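Side-chain contacts in low temperature requirement C protein (Listeria monocytogenes, PDB 1Y9I), which is probably a phosphatidylglycerophosphatase, a helical, metal-binding lipid phosphatase that would remove the terminal phosphate of phosphatidylglycerophosphate: residues 41-44 with 45-49; 50-53 with 54-58; 144-147 with 148-152. All coordinates share one frame; numbering follows the deposited sequence.

Contact 1. Residues 41-44 with 45-49; sequences PGLE and LDICR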
# COMPACT_ATOMS: atom_id res chain seq x y z
N PRO A 41 11.84 -22.18 17.63
CA PRO A 41 12.53 -23.47 17.54
C PRO A 41 11.56 -24.63 17.74
O PRO A 41 10.63 -24.56 18.55
CB PRO A 41 13.59 -23.37 18.64
CG PRO A 41 12.97 -22.43 19.64
CD PRO A 41 12.37 -21.37 18.74
N GLY A 42 11.76 -25.71 16.98
CA GLY A 42 10.89 -26.86 17.09
C GLY A 42 9.68 -26.78 16.17
O GLY A 42 8.93 -27.74 16.04
N LEU A 43 9.50 -25.62 15.53
CA LEU A 43 8.38 -25.43 14.61
C LEU A 43 8.39 -26.53 13.55
O LEU A 43 9.44 -26.83 12.97
CB LEU A 43 8.48 -24.06 13.93
CG LEU A 43 7.38 -23.66 12.93
CD1 LEU A 43 6.06 -23.49 13.66
CD2 LEU A 43 7.76 -22.36 12.23
N GLU A 44 7.24 -27.14 13.31
CA GLU A 44 7.13 -28.20 12.32
C GLU A 44 6.25 -27.79 11.15
O GLU A 44 5.53 -26.79 11.21
CB GLU A 44 6.58 -29.48 12.98
CG GLU A 44 7.52 -30.07 14.03
CD GLU A 44 6.97 -31.34 14.66
OE1 GLU A 44 5.82 -31.31 15.15
OE2 GLU A 44 7.69 -32.36 14.68
N LEU A 45 6.31 -28.57 10.08
CA LEU A 45 5.57 -28.29 8.85
C LEU A 45 4.04 -28.24 8.96
O LEU A 45 3.40 -27.40 8.32
CB LEU A 45 5.95 -29.30 7.78
CG LEU A 45 5.55 -28.94 6.35
CD1 LEU A 45 6.28 -27.68 5.92
CD2 LEU A 45 5.87 -30.09 5.41
N ASP A 46 3.46 -29.11 9.78
CA ASP A 46 2.00 -29.16 9.89
C ASP A 46 1.31 -27.83 10.20
O ASP A 46 0.38 -27.44 9.49
CB ASP A 46 1.57 -30.19 10.94
CG ASP A 46 0.07 -30.44 10.92
OD1 ASP A 46 -0.43 -30.97 9.90
OD2 ASP A 46 -0.61 -30.12 11.91
N ILE A 47 1.75 -27.13 11.24
CA ILE A 47 1.12 -25.86 11.58
C ILE A 47 1.36 -24.83 10.48
O ILE A 47 0.55 -23.94 10.27
CB ILE A 47 1.63 -25.31 12.95
CG1 ILE A 47 0.88 -24.03 13.31
CG2 ILE A 47 3.11 -25.02 12.88
CD1 ILE A 47 -0.61 -24.22 13.51
N CYS A 48 2.48 -24.96 9.77
CA CYS A 48 2.78 -24.04 8.67
C CYS A 48 1.78 -24.32 7.56
O CYS A 48 1.25 -23.40 6.94
CB CYS A 48 4.22 -24.27 8.18
SG CYS A 48 5.51 -23.78 9.37
N ARG A 49 1.51 -25.60 7.33
CA ARG A 49 0.55 -26.03 6.31
C ARG A 49 -0.84 -25.46 6.60
O ARG A 49 -1.52 -24.95 5.69
CB ARG A 49 0.50 -27.56 6.29
CG ARG A 49 -0.46 -28.15 5.27
CD ARG A 49 -0.46 -29.67 5.37
NE ARG A 49 0.88 -30.23 5.17
CZ ARG A 49 1.52 -30.99 6.05
NH1 ARG A 49 0.95 -31.30 7.21
NH2 ARG A 49 2.73 -31.44 5.78
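Leu43 and Ile47 meet methyl to methyl where the chain enters helix 45-56. CD1 of Leu43 comes to 3.4 Å from CG2 of Ile47, tighter than two methyl groups usually pack, and the two side chains run nearly perpendicular to each other, so the touch is confined to their branches. The torsions explain which branch is used: Ile47 swings CG1 away from its backbone N (chi1 -176°), which carries CD1 off from the loop and sets the short CG2 branch between N and the carbonyl carbon, facing back toward Leu43. The other arm of Leu43 serves a second partner, CD2 lying 3.9 Å from SG of Cys48. A branched leucine suits this place because its two methyls can reach two successive residues of the helix.

This is the entry into a helix, with a hydrophobic residue of the preceding loop folded back over the first turn. The carbonyl O of Glu44 approaches Ile47 and Cys48: it is 3.4 Å from CG2 of Ile47 and 3.5 Å from SG of Cys48, whose sulfur stands beside its own backbone N (chi1 -68°). Small and buried, cysteine fits closely here. The carboxylate of Glu44 leads away from the helix on an extended chain, as befits an exposed acid. Further along, Asp46 OD1 forms a salt bridge with Arg49 NH1 at 3.0 Å, while Asp46 OD2 accepts from Gln50. NE of Arg49 makes a further salt bridge to Asp26, tying this turn to helix 25-36, against which the side chain of Leu45 packs.

Contact 2. Residues 50-53 with 54-58; sequences QNVE and HVLRK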
# COMPACT_ATOMS: atom_id res chain seq x y z
N GLN A 50 -1.26 -25.54 7.86
CA GLN A 50 -2.58 -25.04 8.27
C GLN A 50 -2.73 -23.54 8.02
O GLN A 50 -3.79 -23.07 7.63
CB GLN A 50 -2.82 -25.32 9.76
CG GLN A 50 -2.95 -26.79 10.12
CD GLN A 50 -3.20 -26.98 11.61
OE1 GLN A 50 -4.12 -26.40 12.18
NE2 GLN A 50 -2.36 -27.80 12.25
N ASN A 51 -1.66 -22.79 8.27
CA ASN A 51 -1.72 -21.35 8.05
C ASN A 51 -1.78 -21.03 6.56
O ASN A 51 -2.42 -20.05 6.16
CB ASN A 51 -0.53 -20.66 8.72
CG ASN A 51 -0.76 -20.40 10.21
OD1 ASN A 51 -1.46 -19.45 10.58
ND2 ASN A 51 -0.20 -21.25 11.06
N VAL A 52 -1.13 -21.85 5.74
CA VAL A 52 -1.17 -21.64 4.29
C VAL A 52 -2.61 -21.85 3.83
O VAL A 52 -3.15 -21.07 3.05
CB VAL A 52 -0.23 -22.62 3.54
CG1 VAL A 52 -0.49 -22.54 2.04
CG2 VAL A 52 1.23 -22.28 3.84
N GLU A 53 -3.23 -22.92 4.34
CA GLU A 53 -4.62 -23.23 3.99
C GLU A 53 -5.53 -22.06 4.33
O GLU A 53 -6.41 -21.71 3.54
CB GLU A 53 -5.09 -24.49 4.73
CG GLU A 53 -4.44 -25.79 4.25
CD GLU A 53 -4.90 -26.20 2.85
OE1 GLU A 53 -5.76 -25.50 2.28
OE2 GLU A 53 -4.39 -27.22 2.33
N HIS A 54 -5.33 -21.46 5.51
CA HIS A 54 -6.15 -20.33 5.93
C HIS A 54 -6.02 -19.13 5.00
O HIS A 54 -6.99 -18.44 4.72
CB HIS A 54 -5.80 -19.90 7.35
CG HIS A 54 -6.48 -20.71 8.41
ND1 HIS A 54 -5.80 -21.57 9.25
CD2 HIS A 54 -7.78 -20.77 8.79
CE1 HIS A 54 -6.65 -22.13 10.09
NE2 HIS A 54 -7.86 -21.66 9.83
N VAL A 55 -4.80 -18.89 4.51
CA VAL A 55 -4.57 -17.78 3.60
C VAL A 55 -5.31 -18.01 2.28
O VAL A 55 -5.96 -17.10 1.75
CB VAL A 55 -3.05 -17.59 3.33
CG1 VAL A 55 -2.83 -16.55 2.24
CG2 VAL A 55 -2.35 -17.15 4.62
N LEU A 56 -5.22 -19.22 1.75
CA LEU A 56 -5.87 -19.55 0.49
C LEU A 56 -7.40 -19.49 0.55
O LEU A 56 -8.06 -19.50 -0.49
CB LEU A 56 -5.41 -20.92 -0.01
CG LEU A 56 -3.93 -20.98 -0.41
CD1 LEU A 56 -3.57 -22.39 -0.84
CD2 LEU A 56 -3.66 -20.01 -1.55
N ARG A 57 -7.96 -19.43 1.75
CA ARG A 57 -9.42 -19.35 1.89
C ARG A 57 -9.89 -17.90 1.77
O ARG A 57 -11.09 -17.64 1.73
CB ARG A 57 -9.87 -19.92 3.24
CG ARG A 57 -9.59 -21.40 3.44
CD ARG A 57 -10.39 -21.97 4.59
NE ARG A 57 -10.02 -23.34 4.89
CZ ARG A 57 -9.05 -23.69 5.73
NH1 ARG A 57 -8.35 -22.77 6.37
NH2 ARG A 57 -8.77 -24.97 5.92
N LYS A 58 -8.95 -16.97 1.74
CA LYS A 58 -9.27 -15.55 1.63
C LYS A 58 -9.62 -15.16 0.20
O LYS A 58 -8.84 -15.40 -0.71
CB LYS A 58 -8.10 -14.70 2.12
CG LYS A 58 -7.80 -14.81 3.60
CD LYS A 58 -8.89 -14.17 4.44
CE LYS A 58 -8.51 -14.17 5.91
NZ LYS A 58 -9.49 -13.41 6.74
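The imidazole of His54 and the guanidinium of Arg57 are the flat groups here. NH1 of Arg57 stands 3.1 Å above one face of the ring, displaced from the ring centre, whereas CG of His54 lies at the edge of the guanidinium and in its plane; the guanidinium thus turns its edge to the face of the imidazole. CA of Asn51 borders the imidazole roughly level with it. The guanidinium takes the carbonyl O of Glu53 over one of its faces, so that arginine's flat end and its CG, 3.2 Å from that O, both rest on the preceding turn.

Histidine suits its position because ND1 can turn back along the helix: with CG beside the backbone N (chi1 -83°), ND1 makes a weak hydrogen bond of 3.0 Å to Gln50 O. The same oxygen receives the backbone N of His54 at 3.1 Å, and two N-H groups therefore share one carbonyl. The i to i+4 pattern of an alpha helix continues with Val55 N to Asn51 O and Leu56 N to Val52 O, whereas the bond from Arg57 N to Glu53 O is weak (3.3 Å, 121° at the hydrogen).

Glu53 bends at chi2, and its OE1 remains 4.8 Å from Arg57 NH2, too far for contact; that oxygen is instead paired with Arg15. On the inner side Val52 CG1 lies 4.2 Å from Leu56 CD1, two branched aliphatic residues one turn apart that build an apolar stripe. Val52 packs against helices 25-36 and 143-160, Leu56 reaches those two and helix 9-20, and Asn51 OD1 is hydrogen-bonded to NH1 of Arg157 of helix 143-160.

Contact 3. Residues 144-147 with 148-152; sequences DDIV and GAIAA. With MG (magnesium ion), chain F.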
# COMPACT_ATOMS: atom_id res chain seq x y z
N ASP A 144 5.78 -16.19 -9.01
CA ASP A 144 6.83 -16.17 -7.99
C ASP A 144 6.46 -15.24 -6.84
O ASP A 144 6.65 -15.60 -5.67
CB ASP A 144 8.21 -15.82 -8.57
CG ASP A 144 8.21 -14.59 -9.45
OD1 ASP A 144 7.31 -13.74 -9.33
OD2 ASP A 144 9.14 -14.47 -10.28
N ASP A 145 5.93 -14.06 -7.16
CA ASP A 145 5.52 -13.09 -6.14
C ASP A 145 4.34 -13.64 -5.35
O ASP A 145 4.26 -13.48 -4.13
CB ASP A 145 5.07 -11.77 -6.78
CG ASP A 145 6.15 -11.13 -7.60
OD1 ASP A 145 7.10 -10.57 -7.00
OD2 ASP A 145 6.05 -11.18 -8.84
N ILE A 146 3.41 -14.28 -6.05
CA ILE A 146 2.23 -14.84 -5.41
C ILE A 146 2.60 -15.88 -4.35
O ILE A 146 2.09 -15.85 -3.23
CB ILE A 146 1.29 -15.49 -6.47
CG1 ILE A 146 0.59 -14.39 -7.28
CG2 ILE A 146 0.29 -16.41 -5.80
CD1 ILE A 146 -0.21 -14.91 -8.48
N VAL A 147 3.50 -16.79 -4.70
CA VAL A 147 3.93 -17.83 -3.79
C VAL A 147 4.67 -17.23 -2.60
O VAL A 147 4.41 -17.59 -1.45
CB VAL A 147 4.82 -18.86 -4.52
CG1 VAL A 147 5.39 -19.88 -3.54
CG2 VAL A 147 4.00 -19.54 -5.59
N GLY A 148 5.58 -16.30 -2.86
CA GLY A 148 6.30 -15.66 -1.78
C GLY A 148 5.35 -14.92 -0.86
O GLY A 148 5.52 -14.93 0.37
N ALA A 149 4.35 -14.27 -1.44
CA ALA A 149 3.38 -13.50 -0.66
C ALA A 149 2.48 -14.40 0.19
O ALA A 149 2.14 -14.05 1.33
CB ALA A 149 2.53 -12.64 -1.58
N ILE A 150 2.07 -15.54 -0.36
CA ILE A 150 1.23 -16.46 0.40
C ILE A 150 2.03 -16.95 1.61
O ILE A 150 1.50 -17.08 2.71
CB ILE A 150 0.78 -17.66 -0.46
CG1 ILE A 150 -0.25 -17.20 -1.50
CG2 ILE A 150 0.15 -18.74 0.43
CD1 ILE A 150 -0.55 -18.22 -2.59
N ALA A 151 3.32 -17.23 1.39
CA ALA A 151 4.19 -17.69 2.48
C ALA A 151 4.32 -16.62 3.56
O ALA A 151 4.21 -16.91 4.76
CB ALA A 151 5.57 -18.04 1.92
N ALA A 152 4.55 -15.38 3.14
CA ALA A 152 4.70 -14.27 4.07
C ALA A 152 3.40 -14.01 4.83
O ALA A 152 3.42 -13.71 6.03
CB ALA A 152 5.13 -13.01 3.32
MG MG F . 7.54 -11.48 -10.36
O HOH W 1 9.10 -12.18 -11.35
O HOH W 2 8.76 -10.87 -8.79
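Asp144 and Asp145, neighbours at the start of helix 143-160, both bind the magnesium ion. OD2 of Asp145 makes the shorter bond, 2.1 Å, and OD1 of Asp144 the longer, 2.5 Å. Two waters bind as well, and Asp98 and Thr141 bring the ligands to six. The pair of acids suits a divalent cation: Asp144 OD1 and Asp145 OD2 stand 2.9 Å apart, a closeness that the metal they share would make tolerable.

Next come the contacts that set the carboxylates. Asp144 turns CG in between its backbone N and carbonyl carbon (chi1 49°), which brings OD1 beside the N-H of Asp145, to which it is weakly bonded. Its other oxygen, OD2, accepts from water 1 at 2.5 Å, so this carboxylate is held both through the metal and through a metal-bound water.

Behind the acids the helix itself provides the frame. Their carbonyls accept from Gly148 N and Ala149 N one turn on, the latter bonding Asp145 O at 2.8 Å, and Ile146 and Val147 repeat the pattern with Ile150 and Ala151. Ile146 and Ile150, one turn apart, run alongside each other in the same direction, with CG2 of the first 3.8 Å from CD1 of the second.

The single methyl of Ala149 lets Ile105 and Val106 of helix 97-106 and Tyr117 of helix 114-123 come close; the same two helices flank Asp145, while Val147, Ile150 and Ala151 meet helix 25-36. The segment thus runs buried through the helical bundle, with the metal site at one end.

Each contact is local, and the three follow in series without nesting or crossing; none closes more than about one turn. Contact 1 bridges the junction between the loop after helix 25-36 and helix 45-56; contact 2 adjoins it in sequence and continues along that helix toward its C-terminal part, with the two centres about 14 Å apart. Contact 3 comes much later, on helix 143-160 near the centre of the chain. Contacts 2 and 3 touch through Ile150, whose CD1 lies 3.7 Å from Leu56 CD2, while Val52 and Val55 also pack on it. This joins the helix bearing magnesium ligands to helix 45-56; contact 1 stays peripheral, about 7 Å from contact 3 at nearest atoms.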